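Local coordinates for protein NAD-dependent dehydrogenase (Rhizobium meliloti, PDB 4Z0P) that probably reduces glyoxylate and hydroxypyruvate with NADPH as the hydride donor, as a member of the D-2-hydroxyacid dehydrogenase family, at residues A[239-242]-A[243-246]; A[269-272]-A[273-277]. One frame throughout, in Å; residues are numbered along the deposited sequence.

Contact 1. Residues A[239-242]-A[243-246]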
loop_
_atom_site.group_PDB
_atom_site.type_symbol
_atom_site.label_atom_id
_atom_site.label_comp_id
_atom_site.label_asym_id
_atom_site.label_seq_id
_atom_site.Cartn_x
_atom_site.Cartn_y
_atom_site.Cartn_z
ATOM N N GLN A 239 21.811 8.613 6.581
ATOM C CA GLN A 239 21.775 9.182 5.245
ATOM C C GLN A 239 22.494 10.510 5.167
ATOM O O GLN A 239 22.710 11.199 6.183
ATOM C CB GLN A 239 20.327 9.317 4.755
ATOM C CG GLN A 239 19.552 10.479 5.353
ATOM C CD GLN A 239 18.051 10.277 5.373
ATOM O OE1 GLN A 239 17.527 9.199 5.068
ATOM N NE2 GLN A 239 17.334 11.337 5.745
ATOM N N VAL A 240 22.925 10.836 3.952
ATOM C CA VAL A 240 23.578 12.114 3.666
ATOM C C VAL A 240 22.581 12.922 2.847
ATOM O O VAL A 240 22.459 12.731 1.627
ATOM C CB VAL A 240 24.921 11.943 2.920
ATOM C CG1 VAL A 240 25.619 13.279 2.747
ATOM C CG2 VAL A 240 25.818 10.980 3.679
ATOM N N GLU A 241 21.849 13.803 3.520
ATOM C CA GLU A 241 20.780 14.548 2.849
ATOM C C GLU A 241 21.258 15.456 1.731
ATOM O O GLU A 241 20.564 15.613 0.741
ATOM C CB GLU A 241 19.944 15.333 3.865
ATOM C CG GLU A 241 19.057 14.359 4.636
ATOM C CD GLU A 241 18.426 14.915 5.894
ATOM O OE1 GLU A 241 18.416 16.135 6.096
ATOM O OE2 GLU A 241 17.924 14.091 6.668
ATOM N N ALA A 242 22.454 16.020 1.858
ATOM C CA ALA A 242 23.009 16.806 0.760
ATOM C C ALA A 242 23.079 15.963 -0.529
ATOM O O ALA A 242 22.825 16.467 -1.627
ATOM C CB ALA A 242 24.389 17.346 1.122
ATOM N N ASP A 243 23.446 14.690 -0.385
ATOM C CA ASP A 243 23.574 13.772 -1.519
ATOM C C ASP A 243 22.216 13.342 -2.052
ATOM O O ASP A 243 22.036 13.221 -3.255
ATOM C CB ASP A 243 24.361 12.526 -1.128
ATOM C CG ASP A 243 25.819 12.790 -0.847
ATOM O OD1 ASP A 243 26.305 13.936 -0.957
ATOM O OD2 ASP A 243 26.525 11.798 -0.560
ATOM N N ILE A 244 21.261 13.102 -1.164
ATOM C CA ILE A 244 19.900 12.770 -1.586
ATOM C C ILE A 244 19.372 13.893 -2.480
ATOM O O ILE A 244 18.858 13.654 -3.577
ATOM C CB ILE A 244 18.935 12.552 -0.390
ATOM C CG1 ILE A 244 19.328 11.313 0.441
ATOM C CG2 ILE A 244 17.518 12.359 -0.902
ATOM C CD1 ILE A 244 18.539 11.186 1.742
ATOM N N LEU A 245 19.517 15.126 -2.005
ATOM C CA LEU A 245 19.041 16.290 -2.769
ATOM C C LEU A 245 19.746 16.437 -4.132
ATOM O O LEU A 245 19.071 16.671 -5.146
ATOM C CB LEU A 245 19.182 17.568 -1.951
ATOM C CG LEU A 245 18.246 17.671 -0.746
ATOM C CD1 LEU A 245 18.704 18.737 0.232
ATOM C CD2 LEU A 245 16.834 17.952 -1.214
ATOM N N GLU A 246 21.078 16.320 -4.148
ATOM C CA GLU A 246 21.854 16.360 -5.396
ATOM C C GLU A 246 21.378 15.306 -6.383
ATOM O O GLU A 246 21.218 15.583 -7.572
ATOM C CB GLU A 246 23.344 16.110 -5.135
ATOM C CG GLU A 246 24.096 17.303 -4.596
ATOM C CD GLU A 246 25.568 17.241 -4.939
ATOM O OE1 GLU A 246 26.124 18.301 -5.291
ATOM O OE2 GLU A 246 26.154 16.132 -4.860
#
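Gln-239 meets Ile-244 where the chain turns into helix 241-250: the methyl CD1 of Ile-244 lies 3.8 Å from the amide carbon CD of Gln-239 and also touches its CG. Beyond CG the glutamine chain runs extended, and its amide is fixed at both ends. OE1 accepts from Asn-232, while NE2 donates to the backbone O of Val-260 and to Glu-241, the latter bond running from Gln-239 NE2 to Glu-241 OE2 over 3.0 Å, almost exactly in the amide plane and onto the anti lone pair of the carboxylate. Val-240 is the N-cap. Its carbonyl starts the helix, with Ile-244 N donating to Val-240 O at 3.1 Å and Asp-243 N adding a weak bond to the same oxygen. The side chains of Val-240 and Asp-243 cross, and Val-240 CG1 lies 3.6 Å from the carboxylate carbon Asp-243 CG; with CG1 anti to the backbone N (chi1 -175°), this methyl is the branch that does the touching. The polar end of Asp-243 is bound elsewhere, OD2 taking the backbone N of Ala-213. Glu-241 and Ala-242 carry on the helical ladder: Leu-245 N reaches Glu-241 O at 3.0 Å, and Glu-246 N reaches Ala-242 O at 3.1 Å. Glu-241 OE2 also accepts from the backbone N of Glu-262, tying this first turn to the loop after strand 255-258. The helix is the crossover of the beta-alpha-beta unit between strands 229-232 and 255-258, with Gln-239 and Ile-244 both packed on Phe-230 of the first strand.

Contact 2. Residues A[269-272]-A[273-277]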
loop_
_atom_site.group_PDB
_atom_site.type_symbol
_atom_site.label_atom_id
_atom_site.label_comp_id
_atom_site.label_asym_id
_atom_site.label_seq_id
_atom_site.Cartn_x
_atom_site.Cartn_y
_atom_site.Cartn_z
ATOM N N GLU A 269 12.848 25.093 6.845
ATOM C CA GLU A 269 13.533 25.620 5.664
ATOM C C GLU A 269 14.028 24.507 4.717
ATOM O O GLU A 269 14.586 24.789 3.659
ATOM C CB GLU A 269 14.696 26.516 6.109
ATOM C CG GLU A 269 14.287 27.590 7.112
ATOM C CD GLU A 269 13.117 28.425 6.642
ATOM O OE1 GLU A 269 13.104 28.804 5.452
ATOM O OE2 GLU A 269 12.208 28.711 7.459
ATOM N N SER A 270 13.808 23.238 5.075
ATOM C CA SER A 270 14.287 22.116 4.248
ATOM C C SER A 270 13.638 22.114 2.879
ATOM O O SER A 270 12.447 22.345 2.751
ATOM C CB SER A 270 14.027 20.757 4.927
ATOM O OG SER A 270 14.471 19.676 4.112
ATOM N N ARG A 271 14.429 21.817 1.854
ATOM C CA ARG A 271 13.878 21.584 0.528
ATOM C C ARG A 271 12.951 20.371 0.445
ATOM O O ARG A 271 12.129 20.312 -0.465
ATOM C CB ARG A 271 15.004 21.420 -0.487
ATOM C CG ARG A 271 15.757 22.725 -0.760
ATOM C CD ARG A 271 16.779 22.503 -1.866
ATOM N NE ARG A 271 16.100 22.091 -3.096
ATOM C CZ ARG A 271 16.633 21.360 -4.076
ATOM N NH1 ARG A 271 17.876 20.916 -3.996
ATOM N NH2 ARG A 271 15.895 21.071 -5.144
ATOM N N PHE A 272 13.077 19.414 1.361
ATOM C CA PHE A 272 12.352 18.154 1.211
ATOM C C PHE A 272 10.834 18.352 1.225
ATOM O O PHE A 272 10.125 17.602 0.579
ATOM C CB PHE A 272 12.737 17.136 2.270
ATOM C CG PHE A 272 14.102 16.541 2.098
ATOM C CD1 PHE A 272 14.445 15.861 0.926
ATOM C CD2 PHE A 272 15.021 16.608 3.111
ATOM C CE1 PHE A 272 15.673 15.287 0.788
ATOM C CE2 PHE A 272 16.279 16.054 2.978
ATOM C CZ PHE A 272 16.613 15.408 1.802
ATOM N N TRP A 273 10.339 19.344 1.967
ATOM C CA TRP A 273 8.903 19.559 2.078
ATOM C C TRP A 273 8.221 19.783 0.730
ATOM O O TRP A 273 7.063 19.401 0.560
ATOM C CB TRP A 273 8.590 20.740 2.980
ATOM C CG TRP A 273 9.074 20.654 4.420
ATOM C CD1 TRP A 273 10.078 21.379 4.992
ATOM C CD2 TRP A 273 8.522 19.853 5.468
ATOM N NE1 TRP A 273 10.191 21.078 6.316
ATOM C CE2 TRP A 273 9.253 20.141 6.649
ATOM C CE3 TRP A 273 7.494 18.918 5.529
ATOM C CZ2 TRP A 273 8.978 19.533 7.860
ATOM C CZ3 TRP A 273 7.207 18.317 6.756
ATOM C CH2 TRP A 273 7.939 18.622 7.900
ATOM N N ASP A 274 8.904 20.461 -0.185
ATOM C CA ASP A 274 8.309 20.907 -1.452
ATOM C C ASP A 274 8.760 20.121 -2.678
ATOM O O ASP A 274 8.421 20.516 -3.790
ATOM C CB ASP A 274 8.665 22.378 -1.711
ATOM C CG ASP A 274 8.032 23.340 -0.717
ATOM O OD1 ASP A 274 6.943 23.066 -0.189
ATOM O OD2 ASP A 274 8.634 24.415 -0.504
ATOM N N MET A 275 9.501 19.028 -2.516
ATOM C CA MET A 275 10.014 18.382 -3.697
ATOM C C MET A 275 9.023 17.449 -4.318
ATOM O O MET A 275 8.330 16.731 -3.617
ATOM C CB MET A 275 11.299 17.711 -3.396
ATOM C CG MET A 275 12.346 18.778 -3.365
ATOM S SD MET A 275 13.771 18.051 -2.659
ATOM C CE MET A 275 14.458 17.318 -4.146
ATOM N N PRO A 276 8.946 17.486 -5.664
ATOM C CA PRO A 276 7.820 16.829 -6.315
ATOM C C PRO A 276 7.783 15.297 -6.202
ATOM O O PRO A 276 6.699 14.719 -6.279
ATOM C CB PRO A 276 7.937 17.297 -7.769
ATOM C CG PRO A 276 9.383 17.609 -7.970
ATOM C CD PRO A 276 9.868 18.120 -6.639
ATOM N N ASN A 277 8.923 14.636 -6.003
ATOM C CA ASN A 277 8.906 13.170 -5.879
ATOM C C ASN A 277 9.481 12.696 -4.545
ATOM O O ASN A 277 10.005 11.590 -4.473
ATOM C CB ASN A 277 9.618 12.507 -7.064
ATOM C CG ASN A 277 8.916 12.760 -8.387
ATOM O OD1 ASN A 277 7.737 12.426 -8.542
ATOM N ND2 ASN A 277 9.633 13.347 -9.355
HETATM O O HOH W 1 10.637 22.841 0.804
#
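Ser-270 meets the edge of the Trp-273 indole within a turn that opens with an ST turn: the hydroxyl OG of Ser-270 accepts from the backbone N of Phe-272, 3.1 Å from N to OG. The turn belongs to the loop between strands 255-258 and 278-280 of the Rossmann-type domain. The close-packed side holds the two aromatic residues. With Trp-273 CG anti to its own carbonyl carbon (chi1 -60°), the indole is turned back toward the serine. The backbone O of Ser-270 lies near the ring plane, 3.4 Å from Trp-273 CD1, and CB of the serine touches the same corner. Trp-273 NE1 donates to the backbone O of Ser-267, and the indole packs on Val-280 while stacking with His-128 of the second subunit. With an alanine in place of the tryptophan, that histidine is likely to lose its stacking partner and Ser-267 O its indole donor, with a gap opened beside Val-280. Phe-272 also packs on Val-280. Met-275 is modelled in two conformers, and its side-chain contacts here hold for one of them: SD lies 5.3 Å from the centroid of the Phe-272 ring, an oblique Met-aromatic contact, and Met-275 CG sits 3.3 Å from Arg-271 O.

Toward solvent the arrangement is looser. Arg-271 sends its guanidinium out to a salt bridge with Asp-249, and the methyl CE of Met-275 comes over one face, 4.1 Å from Arg-271 NH2. The backbone closes modestly: Asp-274 N donates to Arg-271 O over 3.2 Å, and the bond from Met-275 N to Phe-272 O is long and weak. A water spans the turn, weakly accepting from Asp-274 N and donating to Ser-270 O, its oxygen 2.7 Å from that carbonyl oxygen.

In the fold
Contact 1 comes first along the chain, at the start of helix 241-250; strand 255-258 follows, and contact 2 lies in the loop leading from that strand to 278-280, an edge strand of the seven-stranded parallel sheet. Their centres are 12 Å apart, and they meet directly. Leu-245 CD2 packs 3.5 Å from Phe-272 CE1, on a ring that Glu-241 and Ile-244 touch as well, and in the conformer described Met-275 SD adjoins the same leucine methyl. The loop thus covers one flank of the helix, joining the two into one apolar patch. Within this nucleotide-binding domain, contact 1 lies on the side nearer NADPH, whereas contact 2 reaches the second subunit through Trp-273.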